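Local coordinates for protein putative fructosamine-3-kinase (Thermobifida fusca YX, PDB 3F7W) that is a putative fructosamine-3-kinase, probably a phosphoryl-transfer enzyme of the protein-kinase-like superfamily, at residues 186-199 with 209-222. Residues are numbered along the deposited sequence; the frame is centred on the assembly and turned at random.
Sequences EPPARIHGDLWNGN and VIDPAAHGGHREAD. With EDO (1,2-ethanediol), chain I.
Ala-189 to Ile-191 pairs antiparallel with His-215 to Gly-217, and each outer pair, Ala-189 with Gly-217 and Ile-191 with His-215, exchanges two backbone hydrogen bonds. Where the pairing ends, Asp-222 of helix 219-229 takes over: its OD2 accepts His-192 N at 2.8 Å and its OD1 accepts Gly-193 N at 3.0 Å, both through syn lone pairs, and His-113 NE2, from helix 99-114, also bonds OD2. This illustrates how one carboxylate can grip two successive backbone N-H groups. Residues 192-199, HGDLWNGN, fit the catalytic loop of kinase-like folds; Asp-211, beyond the hairpin 200-203/206-209 and salt-bridged to Lys-45, probably stands where kinase relatives carry a metal-binding aspartate.

The His-192 ring bridges the loop to residues 209-212. With CG anti to the backbone N (chi1 178°), the ring reaches Ile-210 O, 2.7 Å from NE2; this oxygen lies in the ring plane, although the donor stands above the carbonyl plane. ND1 accepts from Asp-194 N, while Pro-212 CA and Leu-195 CD1 cover opposite faces. Were His-192 an alanine, Ile-210 O and Asp-194 N would probably both lose their imidazole partner, and a gap would open between Pro-212 and Leu-195.

Ile-191 lays CG1 over the face of the His-215 ring, 4.1 Å from its centroid, and its CD1 reaches Ala-221 CB. Glu-186 OE2 forms a salt bridge with Arg-219 NE at 2.9 Å, near the guanidinium plane; Arg-219 NH2 also bonds Pro-246 O. Water 2 links Glu-186 OE1 to Glu-220 OE2, probably softening their like charges; Glu-220 OE2 is also salt-bridged to Arg-254.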
loop_
_atom_site.group_PDB
_atom_site.type_symbol
_atom_site.label_atom_id
_atom_site.label_comp_id
_atom_site.label_asym_id
_atom_site.label_seq_id
_atom_site.Cartn_x
_atom_site.Cartn_y
_atom_site.Cartn_z
ATOM N N GLU A 186 4.925 2.342 19.768
ATOM C CA GLU A 186 3.940 1.270 19.841
ATOM C C GLU A 186 4.355 0.139 18.893
ATOM O O GLU A 186 5.186 0.347 18.003
ATOM C CB GLU A 186 2.534 1.798 19.517
ATOM C CG GLU A 186 2.379 2.346 18.106
ATOM C CD GLU A 186 0.960 2.770 17.780
ATOM O OE1 GLU A 186 0.453 3.732 18.418
ATOM O OE2 GLU A 186 0.369 2.134 16.873
ATOM N N PRO A 187 3.797 -1.069 19.082
ATOM C CA PRO A 187 4.272 -2.168 18.245
ATOM C C PRO A 187 4.011 -1.959 16.752
ATOM O O PRO A 187 3.021 -1.310 16.377
ATOM C CB PRO A 187 3.487 -3.384 18.767
ATOM C CG PRO A 187 3.008 -2.975 20.157
ATOM C CD PRO A 187 2.798 -1.508 20.074
ATOM N N PRO A 188 4.895 -2.502 15.904
ATOM C CA PRO A 188 4.653 -2.443 14.464
ATOM C C PRO A 188 3.350 -3.148 14.097
ATOM O O PRO A 188 3.018 -4.196 14.675
ATOM C CB PRO A 188 5.863 -3.156 13.860
ATOM C CG PRO A 188 6.624 -3.718 14.937
ATOM C CD PRO A 188 6.147 -3.213 16.235
ATOM N N ALA A 189 2.629 -2.549 13.142
ATOM C CA ALA A 189 1.402 -3.089 12.590
ATOM C C ALA A 189 1.674 -3.769 11.239
ATOM O O ALA A 189 2.663 -3.465 10.576
ATOM C CB ALA A 189 0.396 -1.962 12.409
ATOM N N ARG A 190 0.798 -4.694 10.850
ATOM C CA ARG A 190 0.803 -5.219 9.491
ATOM C C ARG A 190 0.046 -4.235 8.614
ATOM O O ARG A 190 -1.184 -4.238 8.584
ATOM C CB ARG A 190 0.144 -6.602 9.393
ATOM C CG ARG A 190 0.841 -7.652 10.163
ATOM C CD ARG A 190 0.539 -9.047 9.662
ATOM N NE ARG A 190 1.090 -9.939 10.632
ATOM C CZ ARG A 190 1.323 -11.220 10.448
ATOM N NH1 ARG A 190 0.988 -11.824 9.310
ATOM N NH2 ARG A 190 1.850 -11.905 11.448
ATOM N N ILE A 191 0.779 -3.393 7.916
ATOM C CA ILE A 191 0.153 -2.350 7.103
ATOM C C ILE A 191 0.163 -2.661 5.626
ATOM O O ILE A 191 1.082 -3.334 5.105
ATOM C CB ILE A 191 0.745 -0.914 7.380
ATOM C CG1 ILE A 191 2.156 -0.707 6.812
ATOM C CG2 ILE A 191 0.647 -0.612 8.898
ATOM C CD1 ILE A 191 2.600 0.820 6.752
ATOM N N HIS A 192 -0.860 -2.139 4.953
ATOM C CA HIS A 192 -1.011 -2.253 3.511
ATOM C C HIS A 192 0.146 -1.523 2.756
ATOM O O HIS A 192 0.714 -2.056 1.801
ATOM C CB HIS A 192 -2.392 -1.718 3.118
ATOM C CG HIS A 192 -2.654 -1.729 1.651
ATOM N ND1 HIS A 192 -2.182 -0.741 0.815
ATOM C CD2 HIS A 192 -3.363 -2.582 0.873
ATOM C CE1 HIS A 192 -2.572 -1.001 -0.424
ATOM N NE2 HIS A 192 -3.290 -2.113 -0.415
ATOM N N GLY A 193 0.451 -0.302 3.170
ATOM C CA GLY A 193 1.587 0.463 2.659
ATOM C C GLY A 193 1.315 1.399 1.493
ATOM O O GLY A 193 2.166 2.217 1.165
ATOM N N ASP A 194 0.160 1.264 0.851
ATOM C CA ASP A 194 -0.273 2.153 -0.231
ATOM C C ASP A 194 -1.797 2.297 -0.253
ATOM O O ASP A 194 -2.465 2.148 -1.309
ATOM C CB ASP A 194 0.248 1.639 -1.573
ATOM C CG ASP A 194 0.194 2.690 -2.677
ATOM O OD1 ASP A 194 0.249 3.912 -2.393
ATOM O OD2 ASP A 194 0.107 2.268 -3.847
ATOM N N LEU A 195 -2.369 2.603 0.920
ATOM C CA LEU A 195 -3.802 2.539 1.096
ATOM C C LEU A 195 -4.476 3.868 0.808
ATOM O O LEU A 195 -4.972 4.551 1.709
ATOM C CB LEU A 195 -4.151 2.038 2.510
ATOM C CG LEU A 195 -5.583 1.534 2.709
ATOM C CD1 LEU A 195 -5.805 0.271 1.862
ATOM C CD2 LEU A 195 -5.901 1.322 4.239
ATOM N N TRP A 196 -4.526 4.223 -0.463
ATOM C CA TRP A 196 -5.347 5.364 -0.928
ATOM C C TRP A 196 -6.619 4.819 -1.579
ATOM O O TRP A 196 -6.743 3.598 -1.796
ATOM C CB TRP A 196 -4.545 6.294 -1.859
ATOM C CG TRP A 196 -4.221 5.668 -3.178
ATOM C CD1 TRP A 196 -3.279 4.737 -3.428
ATOM C CD2 TRP A 196 -4.884 5.927 -4.416
ATOM N NE1 TRP A 196 -3.293 4.397 -4.772
ATOM C CE2 TRP A 196 -4.273 5.123 -5.397
ATOM C CE3 TRP A 196 -5.910 6.795 -4.798
ATOM C CZ2 TRP A 196 -4.691 5.125 -6.729
ATOM C CZ3 TRP A 196 -6.319 6.801 -6.116
ATOM C CH2 TRP A 196 -5.702 5.984 -7.069
ATOM N N ASN A 197 -7.568 5.712 -1.883
ATOM C CA ASN A 197 -8.935 5.293 -2.233
ATOM C C ASN A 197 -9.021 4.340 -3.443
ATOM O O ASN A 197 -9.891 3.469 -3.489
ATOM C CB ASN A 197 -9.871 6.507 -2.445
ATOM C CG ASN A 197 -9.386 7.433 -3.550
ATOM O OD1 ASN A 197 -9.521 7.112 -4.742
ATOM N ND2 ASN A 197 -8.823 8.572 -3.177
ATOM N N GLY A 198 -8.081 4.475 -4.367
ATOM C CA GLY A 198 -8.054 3.649 -5.574
ATOM C C GLY A 198 -7.630 2.214 -5.297
ATOM O O GLY A 198 -7.795 1.342 -6.145
ATOM N N ASN A 199 -7.084 1.976 -4.117
ATOM C CA ASN A 199 -6.719 0.622 -3.686
ATOM C C ASN A 199 -7.722 0.028 -2.697
ATOM O O ASN A 199 -7.446 -0.981 -2.061
ATOM C CB ASN A 199 -5.288 0.622 -3.131
ATOM C CG ASN A 199 -4.229 0.687 -4.222
ATOM O OD1 ASN A 199 -4.487 0.325 -5.385
ATOM N ND2 ASN A 199 -3.023 1.180 -3.858
ATOM N N VAL A 209 -8.881 -4.572 -0.193
ATOM C CA VAL A 209 -7.694 -3.733 -0.394
ATOM C C VAL A 209 -6.790 -4.424 -1.395
ATOM O O VAL A 209 -6.544 -5.628 -1.298
ATOM C CB VAL A 209 -6.950 -3.407 0.943
ATOM C CG1 VAL A 209 -7.903 -2.709 1.917
ATOM C CG2 VAL A 209 -6.339 -4.662 1.597
ATOM N N ILE A 210 -6.317 -3.662 -2.374
ATOM C CA ILE A 210 -5.531 -4.235 -3.485
ATOM C C ILE A 210 -4.198 -3.510 -3.624
ATOM O O ILE A 210 -3.976 -2.439 -3.010
ATOM C CB ILE A 210 -6.313 -4.211 -4.815
ATOM C CG1 ILE A 210 -6.702 -2.778 -5.193
ATOM C CG2 ILE A 210 -7.526 -5.162 -4.783
ATOM C CD1 ILE A 210 -7.093 -2.579 -6.678
ATOM N N ASP A 211 -3.291 -4.106 -4.399
ATOM C CA ASP A 211 -2.030 -3.492 -4.721
ATOM C C ASP A 211 -1.195 -3.083 -3.476
ATOM O O ASP A 211 -0.678 -1.974 -3.397
ATOM C CB ASP A 211 -2.267 -2.309 -5.656
ATOM C CG ASP A 211 -2.975 -2.708 -6.954
ATOM O OD1 ASP A 211 -2.881 -3.885 -7.398
ATOM O OD2 ASP A 211 -3.625 -1.819 -7.508
ATOM N N PRO A 212 -1.002 -4.002 -2.528
ATOM C CA PRO A 212 -0.272 -3.638 -1.322
ATOM C C PRO A 212 1.222 -3.453 -1.534
ATOM O O PRO A 212 1.823 -4.038 -2.456
ATOM C CB PRO A 212 -0.466 -4.870 -0.410
ATOM C CG PRO A 212 -0.529 -6.000 -1.359
ATOM C CD PRO A 212 -1.390 -5.428 -2.499
ATOM N N ALA A 213 1.828 -2.642 -0.662
ATOM C CA ALA A 213 3.283 -2.550 -0.507
ATOM C C ALA A 213 3.523 -2.923 0.980
ATOM O O ALA A 213 3.939 -2.118 1.820
ATOM C CB ALA A 213 3.796 -1.135 -0.853
ATOM N N ALA A 214 3.191 -4.172 1.308
ATOM C CA ALA A 214 2.933 -4.574 2.677
ATOM C C ALA A 214 4.226 -4.674 3.490
ATOM O O ALA A 214 5.258 -5.149 3.005
ATOM C CB ALA A 214 2.136 -5.911 2.741
ATOM N N HIS A 215 4.152 -4.218 4.741
ATOM C CA HIS A 215 5.274 -4.356 5.651
ATOM C C HIS A 215 4.854 -4.048 7.064
ATOM O O HIS A 215 3.712 -3.611 7.299
ATOM C CB HIS A 215 6.445 -3.434 5.226
ATOM C CG HIS A 215 6.103 -1.967 5.155
ATOM N ND1 HIS A 215 5.424 -1.425 4.089
ATOM C CD2 HIS A 215 6.361 -0.933 5.995
ATOM C CE1 HIS A 215 5.293 -0.122 4.256
ATOM N NE2 HIS A 215 5.862 0.214 5.397
ATOM N N GLY A 216 5.778 -4.292 7.997
ATOM C CA GLY A 216 5.645 -3.817 9.369
ATOM C C GLY A 216 5.870 -2.324 9.385
ATOM O O GLY A 216 6.942 -1.851 9.010
ATOM N N GLY A 217 4.850 -1.585 9.804
ATOM C CA GLY A 217 4.854 -0.115 9.710
ATOM C C GLY A 217 4.022 0.447 10.836
ATOM O O GLY A 217 3.460 -0.312 11.641
ATOM N N HIS A 218 3.940 1.767 10.905
ATOM C CA HIS A 218 3.057 2.396 11.848
ATOM C C HIS A 218 1.656 2.343 11.279
ATOM O O HIS A 218 1.425 2.750 10.149
ATOM C CB HIS A 218 3.488 3.844 12.104
ATOM C CG HIS A 218 2.997 4.384 13.398
ATOM N ND1 HIS A 218 1.655 4.424 13.731
ATOM C CD2 HIS A 218 3.671 4.877 14.463
ATOM C CE1 HIS A 218 1.528 4.957 14.936
ATOM N NE2 HIS A 218 2.735 5.248 15.398
ATOM N N ARG A 219 0.711 1.852 12.069
ATOM C CA ARG A 219 -0.674 1.737 11.584
ATOM C C ARG A 219 -1.269 3.088 11.165
ATOM O O ARG A 219 -2.110 3.134 10.292
ATOM C CB ARG A 219 -1.557 1.045 12.612
ATOM C CG ARG A 219 -1.724 1.751 13.953
ATOM C CD ARG A 219 -1.974 0.714 15.080
ATOM N NE ARG A 219 -2.358 1.322 16.358
ATOM C CZ ARG A 219 -3.606 1.438 16.826
ATOM N NH1 ARG A 219 -4.653 1.027 16.139
ATOM N NH2 ARG A 219 -3.816 2.012 18.010
ATOM N N GLU A 220 -0.815 4.186 11.786
ATOM C CA GLU A 220 -1.234 5.533 11.382
ATOM C C GLU A 220 -0.930 5.836 9.914
ATOM O O GLU A 220 -1.633 6.623 9.312
ATOM C CB GLU A 220 -0.671 6.607 12.315
ATOM C CG GLU A 220 -1.330 6.575 13.739
ATOM C CD GLU A 220 -0.721 7.554 14.742
ATOM O OE1 GLU A 220 -0.203 8.629 14.344
ATOM O OE2 GLU A 220 -0.794 7.252 15.942
ATOM N N ALA A 221 0.090 5.182 9.332
ATOM C CA ALA A 221 0.435 5.359 7.925
ATOM C C ALA A 221 -0.755 5.072 7.029
ATOM O O ALA A 221 -1.090 5.867 6.155
ATOM C CB ALA A 221 1.646 4.463 7.520
ATOM N N ASP A 222 -1.403 3.935 7.237
ATOM C CA ASP A 222 -2.509 3.533 6.343
ATOM C C ASP A 222 -3.679 4.507 6.459
ATOM O O ASP A 222 -4.268 4.923 5.467
ATOM C CB ASP A 222 -2.990 2.100 6.664
ATOM C CG ASP A 222 -2.132 0.985 5.987
ATOM O OD1 ASP A 222 -1.220 1.259 5.171
ATOM O OD2 ASP A 222 -2.399 -0.202 6.300
HETATM C C1 EDO I . -0.343 -3.572 16.930
HETATM O O1 EDO I . 0.337 -4.221 15.856
HETATM C C2 EDO I . -0.578 -2.104 16.565
HETATM O O2 EDO I . 0.515 -1.268 16.970
HETATM O O HOH W 1 1.672 0.919 14.816
HETATM O O HOH W 2 -1.813 4.982 17.258
HETATM O O HOH W 3 -1.456 2.388 19.778
HETATM O O HOH W 4 0.634 -0.194 -4.760
HETATM O O HOH W 5 -0.680 3.141 3.210
#